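Local coordinates for foldase protein PrsA (Streptococcus pneumoniae, PDB 5TVL) that probably catalyses the cis-trans isomerisation of peptidyl-prolyl bonds and assists the folding of secreted proteins after they cross the membrane, at residues Asp190-Val195 against Tyr208-Leu213; Thr121-Arg126 against Ala145-Leu150; Ile167-Ala172 against Ala183-Asp188. All blocks are in the same frame, centred on the assembly; numbering follows the deposited sequence.

Contact 1. Residues Asp190-Val195 against Tyr208-Leu213; sequences DGVSDV and YYIVKL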
ATOM      1  N   ASP A 190      28.757 -12.032  -9.078  1.00 76.36           N
ATOM      2  CA  ASP A 190      28.955 -12.269 -10.519  1.00 78.33           C
ATOM      3  C   ASP A 190      27.999 -13.335 -11.096  1.00 74.06           C
ATOM      4  O   ASP A 190      28.339 -14.025 -12.058  1.00 82.61           O
ATOM      5  CB  ASP A 190      30.424 -12.612 -10.841  1.00 82.92           C
ATOM      6  CG  ASP A 190      31.404 -11.559 -10.339  1.00 86.84           C
ATOM      7  OD1 ASP A 190      31.106 -10.350 -10.447  1.00 84.16           O
ATOM      8  OD2 ASP A 190      32.488 -11.946  -9.849  1.00 94.27           O
ATOM      9  N   GLY A 191      26.800 -13.435 -10.518  1.00 63.17           N
ATOM     10  CA  GLY A 191      25.794 -14.415 -10.933  1.00 58.62           C
ATOM     11  C   GLY A 191      24.664 -13.732 -11.679  1.00 53.61           C
ATOM     12  O   GLY A 191      24.231 -12.650 -11.289  1.00 47.78           O
ATOM     13  N   VAL A 192      24.187 -14.374 -12.745  1.00 52.85           N
ATOM     14  CA  VAL A 192      23.160 -13.812 -13.627  1.00 49.61           C
ATOM     15  C   VAL A 192      21.845 -14.568 -13.430  1.00 49.55           C
ATOM     16  O   VAL A 192      21.808 -15.798 -13.527  1.00 49.23           O
ATOM     17  CB  VAL A 192      23.589 -13.886 -15.113  1.00 49.25           C
ATOM     18  CG1 VAL A 192      22.478 -13.379 -16.032  1.00 49.80           C
ATOM     19  CG2 VAL A 192      24.873 -13.095 -15.344  1.00 49.33           C
ATOM     20  N   SER A 193      20.772 -13.825 -13.158  1.00 46.41           N
ATOM     21  CA  SER A 193      19.438 -14.406 -13.010  1.00 45.22           C
ATOM     22  C   SER A 193      18.856 -14.782 -14.371  1.00 45.37           C
ATOM     23  O   SER A 193      19.329 -14.313 -15.412  1.00 45.01           O
ATOM     24  CB  SER A 193      18.489 -13.423 -12.302  1.00 43.34           C
ATOM     25  OG  SER A 193      18.108 -12.344 -13.149  1.00 39.33           O
ATOM     26  N   ASP A 194      17.825 -15.625 -14.344  1.00 43.74           N
ATOM     27  CA  ASP A 194      16.963 -15.855 -15.508  1.00 45.86           C
ATOM     28  C   ASP A 194      15.984 -14.678 -15.629  1.00 42.28           C
ATOM     29  O   ASP A 194      16.076 -13.717 -14.856  1.00 38.39           O
ATOM     30  CB  ASP A 194      16.224 -17.188 -15.364  1.00 48.92           C
ATOM     31  CG  ASP A 194      17.169 -18.378 -15.346  1.00 59.16           C
ATOM     32  OD1 ASP A 194      17.942 -18.539 -16.316  1.00 62.93           O
ATOM     33  OD2 ASP A 194      17.138 -19.153 -14.364  1.00 63.28           O
ATOM     34  N   VAL A 195      15.057 -14.740 -16.588  1.00 42.82           N
ATOM     35  CA  VAL A 195      14.096 -13.645 -16.795  1.00 42.90           C
ATOM     36  C   VAL A 195      13.135 -13.548 -15.602  1.00 40.02           C
ATOM     37  O   VAL A 195      12.508 -14.539 -15.215  1.00 40.37           O
ATOM     38  CB  VAL A 195      13.292 -13.778 -18.119  1.00 42.92           C
ATOM     39  CG1 VAL A 195      12.297 -12.625 -18.264  1.00 41.60           C
ATOM     40  CG2 VAL A 195      14.232 -13.818 -19.321  1.00 43.92           C
ATOM     41  N   TYR A 208      10.094  -7.147 -18.146  1.00 38.57           N
ATOM     42  CA  TYR A 208      10.950  -8.322 -17.991  1.00 38.21           C
ATOM     43  C   TYR A 208      12.352  -7.857 -17.613  1.00 39.43           C
ATOM     44  O   TYR A 208      12.898  -6.956 -18.250  1.00 37.95           O
ATOM     45  CB  TYR A 208      10.962  -9.150 -19.282  1.00 38.47           C
ATOM     46  CG  TYR A 208       9.569  -9.548 -19.725  1.00 37.58           C
ATOM     47  CD1 TYR A 208       8.797  -8.696 -20.517  1.00 36.46           C
ATOM     48  CD2 TYR A 208       9.007 -10.760 -19.321  1.00 38.11           C
ATOM     49  CE1 TYR A 208       7.514  -9.046 -20.906  1.00 37.19           C
ATOM     50  CE2 TYR A 208       7.723 -11.118 -19.708  1.00 38.61           C
ATOM     51  CZ  TYR A 208       6.982 -10.255 -20.497  1.00 38.66           C
ATOM     52  OH  TYR A 208       5.710 -10.596 -20.887  1.00 39.50           O
ATOM     53  N   TYR A 209      12.919  -8.470 -16.573  1.00 39.19           N
ATOM     54  CA  TYR A 209      14.192  -8.038 -15.996  1.00 38.63           C
ATOM     55  C   TYR A 209      15.229  -9.158 -16.032  1.00 39.77           C
ATOM     56  O   TYR A 209      14.885 -10.337 -15.926  1.00 40.77           O
ATOM     57  CB  TYR A 209      13.994  -7.589 -14.549  1.00 38.23           C
ATOM     58  CG  TYR A 209      13.046  -6.430 -14.365  1.00 38.72           C
ATOM     59  CD1 TYR A 209      11.670  -6.635 -14.304  1.00 39.12           C
ATOM     60  CD2 TYR A 209      13.523  -5.128 -14.221  1.00 41.71           C
ATOM     61  CE1 TYR A 209      10.793  -5.576 -14.119  1.00 41.10           C
ATOM     62  CE2 TYR A 209      12.653  -4.061 -14.036  1.00 44.32           C
ATOM     63  CZ  TYR A 209      11.289  -4.293 -13.986  1.00 43.27           C
ATOM     64  OH  TYR A 209      10.414  -3.249 -13.806  1.00 50.30           O
ATOM     65  N   ILE A 210      16.493  -8.773 -16.197  1.00 41.05           N
ATOM     66  CA  ILE A 210      17.637  -9.674 -16.038  1.00 41.08           C
ATOM     67  C   ILE A 210      18.578  -8.974 -15.063  1.00 41.21           C
ATOM     68  O   ILE A 210      18.932  -7.816 -15.281  1.00 41.25           O
ATOM     69  CB  ILE A 210      18.356  -9.956 -17.380  1.00 43.79           C
ATOM     70  CG1 ILE A 210      17.378 -10.547 -18.407  1.00 46.69           C
ATOM     71  CG2 ILE A 210      19.519 -10.920 -17.173  1.00 43.86           C
ATOM     72  CD1 ILE A 210      17.892 -10.549 -19.833  1.00 51.87           C
ATOM     73  N   VAL A 211      18.972  -9.674 -13.998  1.00 87.14           N
ATOM     74  CA  VAL A 211      19.789  -9.094 -12.925  1.00 82.46           C
ATOM     75  C   VAL A 211      21.173  -9.744 -12.901  1.00 80.19           C
ATOM     76  O   VAL A 211      21.301 -10.952 -13.099  1.00 78.45           O
ATOM     77  CB  VAL A 211      19.121  -9.273 -11.540  1.00 79.98           C
ATOM     78  CG1 VAL A 211      19.920  -8.571 -10.445  1.00 78.30           C
ATOM     79  CG2 VAL A 211      17.698  -8.742 -11.554  1.00 85.17           C
ATOM     80  N   LYS A 212      22.192  -8.919 -12.654  1.00 81.17           N
ATOM     81  CA  LYS A 212      23.581  -9.352 -12.493  1.00 82.04           C
ATOM     82  C   LYS A 212      24.075  -8.788 -11.159  1.00 78.40           C
ATOM     83  O   LYS A 212      24.234  -7.573 -11.029  1.00 78.02           O
ATOM     84  CB  LYS A 212      24.427  -8.817 -13.658  1.00 88.81           C
ATOM     85  CG  LYS A 212      25.938  -9.015 -13.551  1.00 93.67           C
ATOM     86  CD  LYS A 212      26.367 -10.429 -13.908  1.00 97.85           C
ATOM     87  CE  LYS A 212      27.871 -10.613 -13.747  1.00103.74           C
ATOM     88  NZ  LYS A 212      28.667  -9.894 -14.782  1.00110.41           N
ATOM     89  N   LEU A 213      24.316  -9.661 -10.180  1.00 77.18           N
ATOM     90  CA  LEU A 213      24.828  -9.229  -8.873  1.00 76.30           C
ATOM     91  C   LEU A 213      26.314  -8.873  -8.980  1.00 78.75           C
ATOM     92  O   LEU A 213      27.112  -9.678  -9.462  1.00 81.29           O
ATOM     93  CB  LEU A 213      24.622 -10.316  -7.812  1.00 76.23           C
ATOM     94  CG  LEU A 213      24.800  -9.878  -6.352  1.00 77.32           C
ATOM     95  CD1 LEU A 213      23.652  -8.985  -5.896  1.00 76.59           C
ATOM     96  CD2 LEU A 213      24.922 -11.086  -5.439  1.00 81.46           C
TER
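Val195, Lys212 and Ile210 lose the most surface where the loop Asp190-Val195 runs antiparallel to the strand Tyr208-Leu213. The loop leads into strand 196-198 of the parvulin-type (PpiC) isomerase domain. Val195 has CG1 anti to its backbone N. Val195 CG1 lies 3.9 Å from Tyr208 CB and meets the Tyr208 ring at its edge, close to the ring plane. Val195 also packs against Ala133 and Leu137 of helix 130-139. Lys212 bends at chi2 (79°), which lays CD and CE along the loop; a second bend at chi4 turns NZ. Lys212 CD is 3.4 Å from Val192 CG2, and Lys212 CE is 3.8 Å from Asp190 CA. Lys212 NZ and Asp190 OD1 are 5.0 Å apart, so the opposite charges are near but do not touch. Ile210 CG2 meets Val192 CG1 at 4.0 Å as the two side chains cross obliquely.

The backbones are joined around Val192 and Lys212, a non-hydrogen-bonded antiparallel pair. Leu213 N donates to Gly191 O on one flank. On the other, Ser193 N donates to Val211 O at 2.9 Å, nearly straight at 170°. Asp190 N adds a more bent bond to Leu213 O, with an N-H...O angle of 134°. Asp194 N donates a hydrogen bond to Asn67 OD1 of the second subunit. Val192, Ile210 and the Lys212 stem pack on one side of the join, and Val211 faces helix 178-186 on the other. Ser193 OG accepts from Val211 N at 2.9 Å and donates to Asp194 O at 3.0 Å. The hydroxyl thus takes the amide that a regular antiparallel pair would give to the Ser193 carbonyl, and its two bonds fix its rotation.

Contact 2. Residues Thr121-Arg126 against Ala145-Leu150; sequences TAQIIR and ADFAQL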
ATOM      1  N   THR A 121      24.911  -4.072  -4.523  1.00 70.00           N
ATOM      2  CA  THR A 121      25.024  -3.460  -5.840  1.00 71.98           C
ATOM      3  C   THR A 121      24.716  -4.530  -6.883  1.00 69.51           C
ATOM      4  O   THR A 121      24.986  -5.717  -6.675  1.00 67.82           O
ATOM      5  CB  THR A 121      26.428  -2.873  -6.074  1.00 78.68           C
ATOM      6  OG1 THR A 121      26.798  -2.060  -4.953  1.00 82.65           O
ATOM      7  CG2 THR A 121      26.460  -2.022  -7.344  1.00 81.02           C
ATOM      8  N   ALA A 122      24.130  -4.103  -7.995  1.00 69.48           N
ATOM      9  CA  ALA A 122      23.782  -5.009  -9.085  1.00 66.86           C
ATOM     10  C   ALA A 122      23.521  -4.224 -10.353  1.00 66.72           C
ATOM     11  O   ALA A 122      23.349  -3.004 -10.309  1.00 74.09           O
ATOM     12  CB  ALA A 122      22.554  -5.833  -8.721  1.00 63.34           C
ATOM     13  N   GLN A 123      23.496  -4.937 -11.475  1.00 64.17           N
ATOM     14  CA  GLN A 123      23.175  -4.358 -12.773  1.00 65.71           C
ATOM     15  C   GLN A 123      21.901  -5.007 -13.296  1.00 61.76           C
ATOM     16  O   GLN A 123      21.802  -6.235 -13.318  1.00 58.12           O
ATOM     17  CB  GLN A 123      24.328  -4.573 -13.751  1.00 72.39           C
ATOM     18  CG  GLN A 123      25.620  -3.885 -13.334  1.00 76.25           C
ATOM     19  CD  GLN A 123      26.817  -4.337 -14.147  1.00 81.01           C
ATOM     20  OE1 GLN A 123      26.717  -4.553 -15.354  1.00 89.01           O
ATOM     21  NE2 GLN A 123      27.962  -4.476 -13.488  1.00 82.46           N
ATOM     22  N   ILE A 124      20.932  -4.185 -13.701  1.00 62.53           N
ATOM     23  CA  ILE A 124      19.636  -4.671 -14.193  1.00 63.01           C
ATOM     24  C   ILE A 124      19.435  -4.301 -15.660  1.00 62.83           C
ATOM     25  O   ILE A 124      20.012  -3.327 -16.144  1.00 67.58           O
ATOM     26  CB  ILE A 124      18.442  -4.167 -13.338  1.00 67.06           C
ATOM     27  CG1 ILE A 124      18.356  -2.633 -13.304  1.00 74.34           C
ATOM     28  CG2 ILE A 124      18.540  -4.709 -11.918  1.00 68.41           C
ATOM     29  CD1 ILE A 124      17.076  -2.114 -12.678  1.00 78.06           C
ATOM     30  N   ILE A 125      18.624  -5.099 -16.355  1.00 64.90           N
ATOM     31  CA  ILE A 125      18.235  -4.840 -17.749  1.00 67.15           C
ATOM     32  C   ILE A 125      16.720  -5.053 -17.883  1.00 67.70           C
ATOM     33  O   ILE A 125      16.258  -6.193 -17.959  1.00 67.26           O
ATOM     34  CB  ILE A 125      18.993  -5.759 -18.749  1.00 65.61           C
ATOM     35  CG1 ILE A 125      20.507  -5.682 -18.517  1.00 68.09           C
ATOM     36  CG2 ILE A 125      18.663  -5.381 -20.193  1.00 65.49           C
ATOM     37  CD1 ILE A 125      21.328  -6.593 -19.406  1.00 71.39           C
ATOM     38  N   ARG A 126      15.959  -3.958 -17.905  1.00 68.42           N
ATOM     39  CA  ARG A 126      14.505  -4.016 -18.114  1.00 64.36           C
ATOM     40  C   ARG A 126      14.182  -4.114 -19.612  1.00 62.19           C
ATOM     41  O   ARG A 126      14.828  -3.461 -20.434  1.00 61.04           O
ATOM     42  CB  ARG A 126      13.818  -2.794 -17.503  1.00 67.60           C
ATOM     43  CG  ARG A 126      12.310  -2.940 -17.360  1.00 72.95           C
ATOM     44  CD  ARG A 126      11.699  -1.754 -16.629  1.00 74.31           C
ATOM     45  NE  ARG A 126      11.752  -0.525 -17.421  1.00 72.70           N
ATOM     46  CZ  ARG A 126      11.303   0.665 -17.018  1.00 76.70           C
ATOM     47  NH1 ARG A 126      10.752   0.821 -15.814  1.00 80.34           N
ATOM     48  NH2 ARG A 126      11.407   1.716 -17.829  1.00 83.47           N
ATOM     49  N   ALA A 145      30.520 -12.278 -20.023  1.00 94.75           N
ATOM     50  CA  ALA A 145      29.908 -11.267 -20.884  1.00 96.10           C
ATOM     51  C   ALA A 145      29.962  -9.874 -20.251  1.00 97.00           C
ATOM     52  O   ALA A 145      29.999  -9.743 -19.023  1.00 83.60           O
ATOM     53  CB  ALA A 145      28.471 -11.650 -21.199  1.00 92.87           C
ATOM     54  N   ASP A 146      29.965  -8.843 -21.099  1.00108.50           N
ATOM     55  CA  ASP A 146      29.994  -7.440 -20.642  1.00117.60           C
ATOM     56  C   ASP A 146      28.567  -6.947 -20.358  1.00114.02           C
ATOM     57  O   ASP A 146      27.893  -6.379 -21.224  1.00117.28           O
ATOM     58  CB  ASP A 146      30.758  -6.508 -21.613  1.00131.09           C
ATOM     59  CG  ASP A 146      30.268  -6.583 -23.062  1.00139.14           C
ATOM     60  OD1 ASP A 146      29.449  -7.468 -23.397  1.00137.55           O
ATOM     61  OD2 ASP A 146      30.723  -5.751 -23.875  1.00150.23           O
ATOM     62  N   PHE A 147      28.125  -7.174 -19.123  1.00104.88           N
ATOM     63  CA  PHE A 147      26.740  -6.909 -18.717  1.00 99.75           C
ATOM     64  C   PHE A 147      26.372  -5.423 -18.772  1.00106.50           C
ATOM     65  O   PHE A 147      25.210  -5.082 -19.004  1.00112.55           O
ATOM     66  CB  PHE A 147      26.473  -7.473 -17.314  1.00 91.92           C
ATOM     67  CG  PHE A 147      25.024  -7.746 -17.039  1.00 87.55           C
ATOM     68  CD1 PHE A 147      24.468  -8.987 -17.342  1.00 82.95           C
ATOM     69  CD2 PHE A 147      24.212  -6.766 -16.483  1.00 88.41           C
ATOM     70  CE1 PHE A 147      23.128  -9.244 -17.094  1.00 81.20           C
ATOM     71  CE2 PHE A 147      22.873  -7.018 -16.231  1.00 87.23           C
ATOM     72  CZ  PHE A 147      22.329  -8.258 -16.538  1.00 84.65           C
ATOM     73  N   ALA A 148      27.358  -4.551 -18.557  1.00 91.22           N
ATOM     74  CA  ALA A 148      27.170  -3.107 -18.715  1.00 93.45           C
ATOM     75  C   ALA A 148      26.827  -2.724 -20.157  1.00 96.23           C
ATOM     76  O   ALA A 148      25.992  -1.848 -20.379  1.00 96.79           O
ATOM     77  CB  ALA A 148      28.408  -2.357 -18.250  1.00 99.38           C
ATOM     78  N   GLN A 149      27.466  -3.385 -21.123  1.00101.49           N
ATOM     79  CA  GLN A 149      27.202  -3.148 -22.550  1.00104.17           C
ATOM     80  C   GLN A 149      25.819  -3.654 -22.958  1.00 98.40           C
ATOM     81  O   GLN A 149      25.086  -2.965 -23.671  1.00 98.85           O
ATOM     82  CB  GLN A 149      28.273  -3.823 -23.418  1.00106.73           C
ATOM     83  CG  GLN A 149      28.317  -3.362 -24.873  1.00101.75           C
ATOM     84  CD  GLN A 149      28.908  -1.972 -25.061  1.00 98.35           C
ATOM     85  OE1 GLN A 149      29.278  -1.294 -24.098  1.00 90.96           O
ATOM     86  NE2 GLN A 149      29.002  -1.539 -26.315  1.00103.02           N
ATOM     87  N   LEU A 150      25.478  -4.861 -22.510  1.00101.25           N
ATOM     88  CA  LEU A 150      24.157  -5.444 -22.775  1.00105.26           C
ATOM     89  C   LEU A 150      23.022  -4.627 -22.145  1.00 99.52           C
ATOM     90  O   LEU A 150      21.910  -4.606 -22.675  1.00 93.95           O
ATOM     91  CB  LEU A 150      24.100  -6.901 -22.298  1.00104.79           C
ATOM     92  CG  LEU A 150      25.008  -7.883 -23.050  1.00108.33           C
ATOM     93  CD1 LEU A 150      25.120  -9.198 -22.292  1.00115.98           C
ATOM     94  CD2 LEU A 150      24.513  -8.127 -24.470  1.00109.24           C
TER
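Phe147 has CG anti to its backbone N (chi1 -157°), which sends its ring from the helix to the strand. Ile125 has CG1 beside its own N (chi1 -52°) and an extended chi2, so CD1 reaches out to meet the ring tip to tip. This is strand-to-helix packing in a parvulin-type isomerase domain. The first strand of the domain's sheet, 120-127, receives the start of helix 147-154.

Ile125 CD1 makes a CH-pi contact. Ile125 CD1 stands over one face of the Phe147 ring, 3.8 Å from the ring centroid and offset to the rim. The ring atom nearest to Ile125 CD1 is Phe147 CZ, at 3.5 Å. Ile125 CD1 also meets Leu150 CB, one helical turn on, at 4.0 Å. CD1 thus fits between the ring and the helix backbone.

Gln123 lies two residues back, on the same side of the strand. Its side chain and the Phe147 ring slide past each other in opposite directions, with the amide plane turned 64° from the ring. Gln123 CB lies 3.5 Å from Phe147 CD2, and the backbone Gln123 O is 3.2 Å from Phe147 CE2, at an oblique position. Beyond the pair, Lys212 of the next strand and Ala140 of a loop also touch Phe147.

At the helix start, Asp146 occupies the N-cap position, but its side chain makes no capping bond. Its backbone O accepts from Leu150 N. The Gln123 amide is tied on its other side by a weak bond from NE2 to Thr214 OG1. Gln123 OE1 approaches Ala148 N to 3.3 Å, yet the angle is too poor for a hydrogen bond.

Contact 3. Residues Ile167-Ala172 against Ala183-Asp188; sequences ITFDSA and AAFALD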
ATOM      1  N   ILE A 167      22.929  -0.378 -10.092  1.00 71.68           N
ATOM      2  CA  ILE A 167      22.068   0.151  -9.034  1.00 69.25           C
ATOM      3  C   ILE A 167      22.391  -0.502  -7.684  1.00 66.18           C
ATOM      4  O   ILE A 167      22.754  -1.678  -7.632  1.00 62.06           O
ATOM      5  CB  ILE A 167      20.566  -0.032  -9.381  1.00 69.82           C
ATOM      6  CG1 ILE A 167      19.673   0.683  -8.355  1.00 71.09           C
ATOM      7  CG2 ILE A 167      20.195  -1.510  -9.496  1.00 69.27           C
ATOM      8  CD1 ILE A 167      18.289   1.013  -8.873  1.00 69.30           C
ATOM      9  N   THR A 168      22.264   0.281  -6.611  1.00 65.03           N
ATOM     10  CA  THR A 168      22.409  -0.195  -5.232  1.00 64.41           C
ATOM     11  C   THR A 168      21.037  -0.142  -4.548  1.00 64.73           C
ATOM     12  O   THR A 168      20.275   0.801  -4.775  1.00 63.06           O
ATOM     13  CB  THR A 168      23.414   0.680  -4.453  1.00 64.69           C
ATOM     14  OG1 THR A 168      24.669   0.698  -5.145  1.00 65.85           O
ATOM     15  CG2 THR A 168      23.640   0.153  -3.038  1.00 65.07           C
ATOM     16  N   PHE A 169      20.723  -1.149  -3.727  1.00 50.41           N
ATOM     17  CA  PHE A 169      19.441  -1.187  -2.996  1.00 51.01           C
ATOM     18  C   PHE A 169      19.419  -2.108  -1.768  1.00 51.65           C
ATOM     19  O   PHE A 169      20.146  -3.098  -1.704  1.00 52.01           O
ATOM     20  CB  PHE A 169      18.282  -1.557  -3.939  1.00 50.33           C
ATOM     21  CG  PHE A 169      18.484  -2.837  -4.711  1.00 47.95           C
ATOM     22  CD1 PHE A 169      19.100  -2.823  -5.961  1.00 47.07           C
ATOM     23  CD2 PHE A 169      18.026  -4.055  -4.211  1.00 46.10           C
ATOM     24  CE1 PHE A 169      19.273  -3.999  -6.683  1.00 44.82           C
ATOM     25  CE2 PHE A 169      18.200  -5.233  -4.927  1.00 43.42           C
ATOM     26  CZ  PHE A 169      18.822  -5.205  -6.166  1.00 42.82           C
ATOM     27  N   ASP A 170      18.573  -1.749  -0.801  1.00 51.56           N
ATOM     28  CA  ASP A 170      18.257  -2.592   0.352  1.00 51.17           C
ATOM     29  C   ASP A 170      17.135  -3.548  -0.028  1.00 49.81           C
ATOM     30  O   ASP A 170      16.631  -3.518  -1.148  1.00 49.02           O
ATOM     31  CB  ASP A 170      17.758  -1.745   1.533  1.00 55.05           C
ATOM     32  CG  ASP A 170      18.780  -0.764   2.040  1.00 62.56           C
ATOM     33  OD1 ASP A 170      19.966  -1.132   2.146  1.00 76.92           O
ATOM     34  OD2 ASP A 170      18.387   0.374   2.373  1.00 65.43           O
ATOM     35  N   SER A 171      16.741  -4.387   0.926  1.00 49.15           N
ATOM     36  CA  SER A 171      15.464  -5.098   0.872  1.00 46.60           C
ATOM     37  C   SER A 171      14.280  -4.133   0.922  1.00 46.54           C
ATOM     38  O   SER A 171      13.242  -4.401   0.323  1.00 44.30           O
ATOM     39  CB  SER A 171      15.349  -6.063   2.049  1.00 46.69           C
ATOM     40  OG  SER A 171      15.505  -5.371   3.280  1.00 47.24           O
ATOM     41  N   ALA A 172      14.443  -3.026   1.649  1.00 50.23           N
ATOM     42  CA  ALA A 172      13.396  -2.008   1.821  1.00 53.36           C
ATOM     43  C   ALA A 172      13.242  -0.996   0.674  1.00 53.28           C
ATOM     44  O   ALA A 172      12.389  -0.108   0.760  1.00 56.55           O
ATOM     45  CB  ALA A 172      13.627  -1.261   3.127  1.00 56.01           C
ATOM     46  N   ALA A 183      15.126 -12.093  -6.265  1.00 36.05           N
ATOM     47  CA  ALA A 183      15.973 -12.797  -7.239  1.00 36.63           C
ATOM     48  C   ALA A 183      17.449 -12.420  -7.109  1.00 39.15           C
ATOM     49  O   ALA A 183      18.314 -13.282  -7.217  1.00 39.24           O
ATOM     50  CB  ALA A 183      15.494 -12.534  -8.659  1.00 35.24           C
ATOM     51  N   ALA A 184      17.718 -11.136  -6.880  1.00 41.58           N
ATOM     52  CA  ALA A 184      19.086 -10.632  -6.715  1.00 42.55           C
ATOM     53  C   ALA A 184      19.767 -11.145  -5.438  1.00 43.14           C
ATOM     54  O   ALA A 184      20.947 -11.513  -5.468  1.00 46.18           O
ATOM     55  CB  ALA A 184      19.092  -9.107  -6.741  1.00 44.22           C
ATOM     56  N   PHE A 185      19.027 -11.182  -4.328  1.00 41.16           N
ATOM     57  CA  PHE A 185      19.573 -11.667  -3.048  1.00 41.28           C
ATOM     58  C   PHE A 185      19.868 -13.180  -3.056  1.00 41.11           C
ATOM     59  O   PHE A 185      20.696 -13.648  -2.278  1.00 41.78           O
ATOM     60  CB  PHE A 185      18.640 -11.339  -1.863  1.00 41.09           C
ATOM     61  CG  PHE A 185      18.232  -9.885  -1.758  1.00 41.28           C
ATOM     62  CD1 PHE A 185      19.112  -8.845  -2.080  1.00 42.63           C
ATOM     63  CD2 PHE A 185      16.957  -9.551  -1.302  1.00 42.76           C
ATOM     64  CE1 PHE A 185      18.715  -7.515  -1.968  1.00 42.29           C
ATOM     65  CE2 PHE A 185      16.560  -8.223  -1.189  1.00 43.16           C
ATOM     66  CZ  PHE A 185      17.440  -7.203  -1.520  1.00 43.27           C
ATOM     67  N   ALA A 186      19.182 -13.927  -3.923  1.00 40.63           N
ATOM     68  CA  ALA A 186      19.408 -15.368  -4.093  1.00 40.94           C
ATOM     69  C   ALA A 186      20.622 -15.705  -4.958  1.00 42.83           C
ATOM     70  O   ALA A 186      21.087 -16.842  -4.935  1.00 46.22           O
ATOM     71  CB  ALA A 186      18.168 -16.032  -4.673  1.00 40.06           C
ATOM     72  N   LEU A 187      21.118 -14.738  -5.731  1.00 44.05           N
ATOM     73  CA  LEU A 187      22.327 -14.932  -6.540  1.00 47.45           C
ATOM     74  C   LEU A 187      23.598 -14.925  -5.690  1.00 52.83           C
ATOM     75  O   LEU A 187      23.625 -14.360  -4.592  1.00 53.44           O
ATOM     76  CB  LEU A 187      22.448 -13.832  -7.598  1.00 43.92           C
ATOM     77  CG  LEU A 187      21.362 -13.787  -8.671  1.00 41.40           C
ATOM     78  CD1 LEU A 187      21.352 -12.442  -9.386  1.00 41.01           C
ATOM     79  CD2 LEU A 187      21.524 -14.927  -9.664  1.00 41.88           C
ATOM     80  N   ASP A 188      24.644 -15.565  -6.210  1.00 61.01           N
ATOM     81  CA  ASP A 188      26.013 -15.351  -5.729  1.00 65.79           C
ATOM     82  C   ASP A 188      26.610 -14.188  -6.519  1.00 70.62           C
ATOM     83  O   ASP A 188      26.017 -13.728  -7.502  1.00 66.10           O
ATOM     84  CB  ASP A 188      26.870 -16.609  -5.911  1.00 66.32           C
ATOM     85  CG  ASP A 188      26.366 -17.793  -5.096  1.00 65.65           C
ATOM     86  OD1 ASP A 188      25.900 -17.596  -3.950  1.00 65.17           O
ATOM     87  OD2 ASP A 188      26.448 -18.930  -5.604  1.00 63.81           O
TER
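Phe169 and Phe185 carry this contact, with Phe169 CE2 and Phe185 CE1 meeting at 3.8 Å. It joins the end of strand 166-169, an outer strand of the parvulin-type sheet, to the last turn of helix 178-186. The rings cross obliquely, with planes at 45° and centroids 6.0 Å apart. Ala184 CB adds a second touch. Ala184 CB lies at the edge of the Phe169 ring, in its plane, 4.0 Å from Phe169 CZ. The Phe185 ring also extends past Phe169 to the loop after the strand. Phe185 CZ is 3.7 Å from Ser171 CA and 3.8 Å from Asp170 O, which sits at the ring edge.

Phe169 reaches the helix because its CG takes the crowded position between the backbone N and carbonyl carbon (chi1 54°). Phe185 has CG beside its own N (chi1 -52°), which carries the ring out to Ser171. Further out, Val120 of the neighbouring strand touches both rings, and Val176 also packs on Phe169. Ala184 rests on Val211 of strand 207-216, so this turn packs on the strands of the sheet.

The loop that meets Phe185 CZ, at Asp170 and Ser171, is fixed by polar bonds. Ser171 O accepts from Lys181 NZ of the same helix, and Ser171 OG accepts from Thr117 N.

Overall arrangement
All three contacts lie in the isomerase domain and share one antiparallel sheet, ordered 166-169, 120-127, 207-216, 196-198. Contacts 1 and 2 have centres about 8 Å apart. Their strands are probably hydrogen-bonded from Gln123 N to Lys212 O, 2.8 Å. Contacts 2 and 3 are about 14 Å apart between centres, joined by a probable bond of 2.7 Å from Ile167 N to Ala122 O. Contacts 1 and 3, about 11 Å apart between centres, meet by packing, with Leu213 CD2 3.5 Å from Asp188 O. Contacts 2 and 3 place helices 147-154 and 178-186 on opposite faces of this sheet, while contact 1 ties on the loop before the edge strand.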